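PDB 3WG9: redox-sensing transcriptional repressor Rex from Thermoanaerobacter ethanolicus, which probably represses transcription in response to the cellular NADH/NAD(+) redox state, binding DNA as a homodimer through a winged-helix domain and NAD(H) through a Rossmann domain. Local coordinates for residues I90-L95 and V130-V135; A98-T103 and F110-I115; L152-P155 and Y161-D164. All coordinates share one frame; numbering follows the deposited sequence.

Interaction 1. Residues I90-L95 and V130-V135; sequences IGAGNL and VEVMDV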
# COMPACT_ATOMS: atom_id res chain seq x y z
N ILE B 90 16.12 -6.02 -4.12
CA ILE B 90 16.68 -5.93 -5.45
C ILE B 90 16.36 -4.51 -5.98
O ILE B 90 15.17 -4.11 -6.09
CB ILE B 90 16.09 -6.94 -6.43
CG1 ILE B 90 15.98 -8.37 -5.86
CG2 ILE B 90 16.90 -6.88 -7.78
CD1 ILE B 90 17.30 -8.86 -5.31
N GLY B 91 17.42 -3.76 -6.25
CA GLY B 91 17.28 -2.33 -6.72
C GLY B 91 17.85 -1.40 -5.66
O GLY B 91 17.34 -1.37 -4.54
N ALA B 92 18.95 -0.71 -5.96
CA ALA B 92 19.55 0.20 -5.00
C ALA B 92 19.33 1.67 -5.34
O ALA B 92 19.96 2.49 -4.72
CB ALA B 92 21.07 -0.05 -4.83
N GLY B 93 18.38 1.98 -6.22
CA GLY B 93 17.86 3.36 -6.41
C GLY B 93 17.05 3.90 -5.25
O GLY B 93 16.99 3.30 -4.17
N ASN B 94 16.42 5.05 -5.48
CA ASN B 94 15.68 5.73 -4.41
C ASN B 94 14.63 4.83 -3.74
O ASN B 94 14.57 4.77 -2.52
CB ASN B 94 14.99 6.97 -5.01
CG ASN B 94 16.02 7.96 -5.57
OD1 ASN B 94 15.96 8.30 -6.74
ND2 ASN B 94 16.96 8.38 -4.74
N LEU B 95 13.83 4.14 -4.54
CA LEU B 95 12.79 3.24 -4.00
C LEU B 95 13.43 2.19 -3.07
O LEU B 95 13.03 2.09 -1.91
CB LEU B 95 12.02 2.59 -5.16
CG LEU B 95 10.87 1.65 -4.66
CD1 LEU B 95 9.91 2.40 -3.73
CD2 LEU B 95 10.13 1.04 -5.88
N VAL B 130 24.55 -2.05 4.99
CA VAL B 130 24.20 -3.24 4.23
C VAL B 130 24.88 -3.06 2.89
O VAL B 130 24.76 -2.01 2.23
CB VAL B 130 22.65 -3.35 4.06
CG1 VAL B 130 22.28 -4.42 3.07
CG2 VAL B 130 22.00 -3.64 5.39
N GLU B 131 25.67 -4.05 2.50
CA GLU B 131 26.41 -3.93 1.25
C GLU B 131 25.53 -4.07 0.03
O GLU B 131 24.55 -4.86 -0.01
CB GLU B 131 27.50 -4.99 1.19
CG GLU B 131 28.75 -4.49 0.46
CD GLU B 131 29.61 -5.64 -0.06
OE1 GLU B 131 30.21 -5.46 -1.14
OE2 GLU B 131 29.64 -6.74 0.58
N VAL B 132 25.78 -3.22 -0.95
CA VAL B 132 25.18 -3.40 -2.24
C VAL B 132 26.01 -4.41 -2.97
O VAL B 132 27.25 -4.22 -3.07
CB VAL B 132 25.08 -2.05 -3.02
CG1 VAL B 132 24.59 -2.30 -4.49
CG2 VAL B 132 24.16 -1.09 -2.27
N MET B 133 25.38 -5.42 -3.56
CA MET B 133 26.17 -6.45 -4.28
C MET B 133 25.63 -6.61 -5.69
O MET B 133 24.49 -6.23 -5.95
CB MET B 133 26.07 -7.79 -3.54
CG MET B 133 26.77 -7.80 -2.20
SD MET B 133 26.25 -9.23 -1.21
CE MET B 133 27.21 -8.97 0.27
N ASP B 134 26.43 -7.16 -6.62
CA ASP B 134 26.00 -7.48 -7.99
C ASP B 134 24.87 -8.50 -7.95
O ASP B 134 25.00 -9.56 -7.34
CB ASP B 134 27.19 -8.07 -8.79
CG ASP B 134 26.88 -8.36 -10.25
OD1 ASP B 134 25.75 -8.18 -10.78
OD2 ASP B 134 27.84 -8.79 -10.93
N VAL B 135 23.75 -8.12 -8.55
CA VAL B 135 22.57 -8.95 -8.74
C VAL B 135 22.97 -10.28 -9.42
O VAL B 135 22.29 -11.26 -9.26
CB VAL B 135 21.48 -8.17 -9.52
CG1 VAL B 135 21.76 -8.19 -11.02
CG2 VAL B 135 20.05 -8.79 -9.25
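Two small apolar pairs, Ile-90 with Val-135 and Ala-92 with Val-132, join the end of strand 85-90 and the dinucleotide-binding turn after it to strand 132-134, outermost within the chain, and the residue that follows it. The turn leads from strand 85-90 into helix 94-102 of the Rossmann domain, with Gly-93 as N-cap; between the two segments runs strand 110-117, whose Phe-116 and Ile-115 also touch Ile-90 and Ala-92. Because that strand intervenes, the pairs meet only through methyl groups, with the CA atoms of Ala-92 and Val-132 still 7.2 Å apart. Val-132 straddles the alanine: its CG2 lies 4.1 Å from Ala-92 CB and its CG1 4.2 Å from the same atom. At the other end the side chains of Ile-90 and Val-135 cross at about a right angle, and Ile-90 CG2 meets Val-135 CG2 at 4.0 Å. Val-135 has CG1 between its backbone N and carbonyl carbon (chi1 81°), which puts CG2 anti to the N and turned to Ile-90 CG2, itself anti to its own N. Gly-91 and Gly-93 belong to a GxGxxG sequence consistent with a Rossmann nucleotide-binding loop, and Asn-94 and Leu-95 contact NAD(H) in structures of this protein. Contact by van der Waals forces alone implies that shape sets the fit here, while the polar hold on Ala-92 comes from its backbone, N bonded to Asp-117 OD1 and O to Gln-97 NE2.

Interaction 2. Residues A98-T103 and F110-I115; sequences AIANYT and FNLKGI. With SO4 (sulfate ion), chain E.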
# COMPACT_ATOMS: atom_id res chain seq x y z
N ALA B 98 14.57 3.63 0.11
CA ALA B 98 13.45 4.07 1.00
C ALA B 98 12.86 2.85 1.68
O ALA B 98 12.40 2.90 2.85
CB ALA B 98 12.35 4.76 0.19
N ILE B 99 12.75 1.76 0.91
CA ILE B 99 12.21 0.53 1.51
C ILE B 99 13.21 -0.05 2.50
O ILE B 99 12.82 -0.52 3.58
CB ILE B 99 11.77 -0.49 0.45
CG1 ILE B 99 10.68 0.11 -0.41
CG2 ILE B 99 11.25 -1.82 1.16
CD1 ILE B 99 9.52 0.79 0.38
N ALA B 100 14.50 0.04 2.20
CA ALA B 100 15.50 -0.35 3.16
C ALA B 100 15.33 0.45 4.46
O ALA B 100 15.32 -0.13 5.55
CB ALA B 100 16.92 -0.19 2.57
N ASN B 101 15.14 1.77 4.36
CA ASN B 101 14.86 2.63 5.53
C ASN B 101 13.55 2.22 6.25
O ASN B 101 13.50 2.13 7.47
CB ASN B 101 14.81 4.14 5.15
CG ASN B 101 16.11 4.68 4.49
OD1 ASN B 101 16.09 5.73 3.78
ND2 ASN B 101 17.23 4.00 4.73
N TYR B 102 12.49 1.93 5.49
CA TYR B 102 11.20 1.57 6.10
C TYR B 102 11.28 0.23 6.89
O TYR B 102 10.75 0.12 8.01
CB TYR B 102 10.12 1.49 5.00
CG TYR B 102 8.75 1.17 5.52
CD1 TYR B 102 7.91 2.21 5.93
CD2 TYR B 102 8.27 -0.16 5.61
CE1 TYR B 102 6.63 1.93 6.48
CE2 TYR B 102 6.98 -0.45 6.12
CZ TYR B 102 6.17 0.62 6.57
OH TYR B 102 4.90 0.46 7.08
N THR B 103 11.96 -0.76 6.33
CA THR B 103 12.02 -2.09 6.94
C THR B 103 13.06 -2.37 8.04
O THR B 103 13.12 -3.51 8.50
CB THR B 103 12.01 -3.24 5.89
OG1 THR B 103 13.18 -3.20 5.08
CG2 THR B 103 10.77 -3.18 5.00
N PHE B 110 11.96 -8.07 10.20
CA PHE B 110 12.37 -8.24 8.83
C PHE B 110 13.84 -7.87 8.66
O PHE B 110 14.22 -6.70 8.53
CB PHE B 110 11.42 -7.49 7.90
CG PHE B 110 9.98 -7.95 8.03
CD1 PHE B 110 9.48 -8.93 7.18
CD2 PHE B 110 9.16 -7.45 9.02
CE1 PHE B 110 8.17 -9.37 7.28
CE2 PHE B 110 7.83 -7.87 9.12
CZ PHE B 110 7.34 -8.82 8.27
N ASN B 111 14.66 -8.90 8.67
CA ASN B 111 16.07 -8.66 8.77
C ASN B 111 16.74 -8.54 7.41
O ASN B 111 16.95 -9.55 6.74
CB ASN B 111 16.70 -9.75 9.63
CG ASN B 111 16.27 -9.64 11.11
OD1 ASN B 111 16.12 -10.64 11.80
ND2 ASN B 111 16.05 -8.42 11.58
N LEU B 112 17.06 -7.32 6.99
CA LEU B 112 17.62 -7.11 5.67
C LEU B 112 19.07 -7.64 5.57
O LEU B 112 19.92 -7.10 6.27
CB LEU B 112 17.63 -5.62 5.31
CG LEU B 112 18.15 -5.28 3.91
CD1 LEU B 112 17.23 -5.83 2.80
CD2 LEU B 112 18.26 -3.76 3.72
N LYS B 113 19.34 -8.59 4.68
CA LYS B 113 20.67 -9.24 4.56
C LYS B 113 21.53 -8.74 3.43
O LYS B 113 22.72 -9.01 3.41
CB LYS B 113 20.51 -10.76 4.41
CG LYS B 113 19.82 -11.39 5.54
CD LYS B 113 20.54 -11.11 6.85
CE LYS B 113 19.63 -11.47 7.98
NZ LYS B 113 20.34 -11.66 9.27
N GLY B 114 20.94 -8.06 2.44
CA GLY B 114 21.71 -7.65 1.28
C GLY B 114 20.83 -6.84 0.36
O GLY B 114 19.59 -6.97 0.39
N ILE B 115 21.48 -6.00 -0.44
CA ILE B 115 20.87 -5.21 -1.47
C ILE B 115 21.60 -5.50 -2.77
O ILE B 115 22.83 -5.64 -2.79
CB ILE B 115 20.95 -3.68 -1.13
CG1 ILE B 115 20.20 -3.32 0.15
CG2 ILE B 115 20.55 -2.76 -2.30
CD1 ILE B 115 20.49 -1.84 0.51
S SO4 E . 2.33 1.89 8.62
O1 SO4 E . 3.68 2.18 8.11
O2 SO4 E . 1.38 3.01 8.41
O3 SO4 E . 1.85 0.72 7.89
O4 SO4 E . 2.37 1.54 10.05
O HOH W 1 13.92 -5.81 5.51
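The first beta-alpha-beta unit of the Rossmann domain closes here, where helix 94-102 packs on strand 110-117 beside the dimer interface. Ala-100 CB faces the strand and sits 4.0 Å from Leu-112 CD2, with Ile-115 CD1 reaching the same methyl at 4.4 Å. Leu-112 extends toward the helix with CG anti to its backbone N (chi1 -178°). At Thr-103 the contact turns polar. The carbonyl oxygens Thr-103 O and Phe-110 O come within 3.4 Å, but both are acceptors and cannot bond each other. Water 1 spans the gap instead, lying 2.7 Å from Thr-103 OG1 and donating to Phe-110 O at 3.2 Å. The threonine hydroxyl also lies 3.1 Å from Ile-99 O, one turn back in the helix. Strands 85-90 and 110-117 are parallel neighbours in the sheet, and helix 94-102 is the crossover connecting them; Ile-89 of the first strand touches both Ala-100 and Leu-112. Elsewhere on the helix, away from Leu-112, Tyr-102 meets a sulfate probably left from the crystallisation liquor. Sulfate O1 lies at the ring edge, in its plane, but the 2.3 Å between Tyr-102 OH and sulfate O1 is too short for an ordinary hydrogen bond, so its exact geometry is doubtful. His-194 and Ser-196 of the second subunit bond the same ion, which thus lies between the two chains. Both Ala-98 and Tyr-102 contact NAD(+) in structures of this protein, and Ala-98 packs here on Leu-95 of the second subunit.

Interaction 3. Residues L152-P155 and Y161-D164; sequences LCIP and YTAD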
# COMPACT_ATOMS: atom_id res chain seq x y z
N LEU B 152 11.21 -6.42 -4.56
CA LEU B 152 11.58 -5.99 -5.89
C LEU B 152 11.37 -4.50 -6.02
O LEU B 152 10.21 -4.02 -5.88
CB LEU B 152 10.80 -6.71 -7.02
CG LEU B 152 10.88 -8.23 -7.20
CD1 LEU B 152 9.97 -8.61 -8.40
CD2 LEU B 152 12.32 -8.70 -7.45
N CYS B 153 12.46 -3.76 -6.20
CA CYS B 153 12.41 -2.27 -6.32
C CYS B 153 13.18 -1.86 -7.58
O CYS B 153 13.97 -0.91 -7.59
CB CYS B 153 13.11 -1.70 -5.09
SG CYS B 153 12.20 -2.02 -3.55
N ILE B 154 13.09 -2.67 -8.61
CA ILE B 154 13.83 -2.38 -9.85
C ILE B 154 12.89 -1.90 -10.94
O ILE B 154 11.67 -1.97 -10.79
CB ILE B 154 14.51 -3.64 -10.36
CG1 ILE B 154 13.65 -4.89 -10.08
CG2 ILE B 154 15.89 -3.77 -9.73
CD1 ILE B 154 14.13 -6.00 -10.95
N PRO B 155 13.44 -1.44 -12.09
CA PRO B 155 12.51 -1.04 -13.15
C PRO B 155 11.80 -2.25 -13.74
O PRO B 155 12.23 -3.38 -13.54
CB PRO B 155 13.44 -0.41 -14.21
CG PRO B 155 14.78 -0.30 -13.60
CD PRO B 155 14.85 -1.30 -12.50
N TYR B 161 12.26 -11.46 -15.24
CA TYR B 161 13.46 -12.28 -15.27
C TYR B 161 14.06 -12.32 -13.85
O TYR B 161 14.46 -13.37 -13.36
CB TYR B 161 14.46 -11.73 -16.29
CG TYR B 161 15.81 -12.40 -16.19
CD1 TYR B 161 15.95 -13.77 -16.42
CD2 TYR B 161 16.93 -11.67 -15.80
CE1 TYR B 161 17.20 -14.39 -16.31
CE2 TYR B 161 18.16 -12.26 -15.69
CZ TYR B 161 18.29 -13.61 -15.94
OH TYR B 161 19.52 -14.17 -15.79
N THR B 162 14.06 -11.18 -13.17
CA THR B 162 14.59 -11.12 -11.82
C THR B 162 13.75 -11.99 -10.90
O THR B 162 14.29 -12.74 -10.13
CB THR B 162 14.71 -9.66 -11.31
OG1 THR B 162 15.62 -8.99 -12.18
CG2 THR B 162 15.29 -9.60 -9.87
N ALA B 163 12.42 -11.93 -11.02
CA ALA B 163 11.52 -12.76 -10.19
C ALA B 163 11.81 -14.25 -10.48
O ALA B 163 11.89 -15.08 -9.57
CB ALA B 163 10.07 -12.41 -10.51
N ASP B 164 12.06 -14.59 -11.75
CA ASP B 164 12.33 -16.02 -12.08
C ASP B 164 13.61 -16.52 -11.43
O ASP B 164 13.66 -17.67 -11.00
CB ASP B 164 12.45 -16.23 -13.60
CG ASP B 164 11.12 -16.06 -14.34
OD1 ASP B 164 10.05 -16.10 -13.69
OD2 ASP B 164 11.14 -15.92 -15.58
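Ile-154 turns CG1 between its backbone N and carbonyl carbon (chi1 35°) and runs on extended to CD1, which brings this methyl up to Thr-162. The threonine in turn holds CG2 anti to its backbone N (chi1 -62° for OG1), presenting that methyl to both Ile-154 and Leu-152. The Ile-154 and Thr-162 side chains reach toward each other tip to tip: Ile-154 CD1 lies 3.6 Å from Thr-162 OG1 and 3.7 Å from Thr-162 CB. Leu-152 and Thr-162 instead slide past one another in opposite directions, with Leu-152 CD2 at 3.9 Å from Thr-162 CG2. The other leucine branch, CD1, meets Ala-163 CB at 4.3 Å, so the fork of the leucine spans two successive helix residues. Thr-162 OG1 is hydrogen-bonded to Asn-158 O, just before the helix begins and one turn back, so that the hydroxyl lying against the isoleucine methyl has a polar partner. Ile-154 and Thr-162 both contact NADH in structures of this protein, which is consistent with this methyl-hydroxyl contact lying beside the dinucleotide site. The contact packs the end of strand 149-152 and the loop after it onto helix 159-168, the next helix in the chain. Ile-90 of strand 85-90 touches Leu-152, Ile-154 and Thr-162, while Ile-174 of strand 173-176 touches both Leu-152 and Ala-163.

Overall arrangement
All three interactions are buried parts of one Rossmann domain, and none puts a direct hydrogen bond between its own segments. Interactions 1 and 2 share helix 94-102 and meet along neighbouring strands, where Met-133 N probably bonds to Ile-115 O at 2.7 Å. Interactions 1 and 3 meet at Ile-90, whose O probably bonds to Cys-153 N at 2.7 Å. Interaction 1 is wholly apolar beside the glycine-rich turn; interaction 3 sets methyls against a threonine hydroxyl in the first turn of helix 159-168. Interaction 2, nearest the chain centre, adds a water bridge and a sulfate shared with the second subunit, whereas interaction 3 touches no other chain.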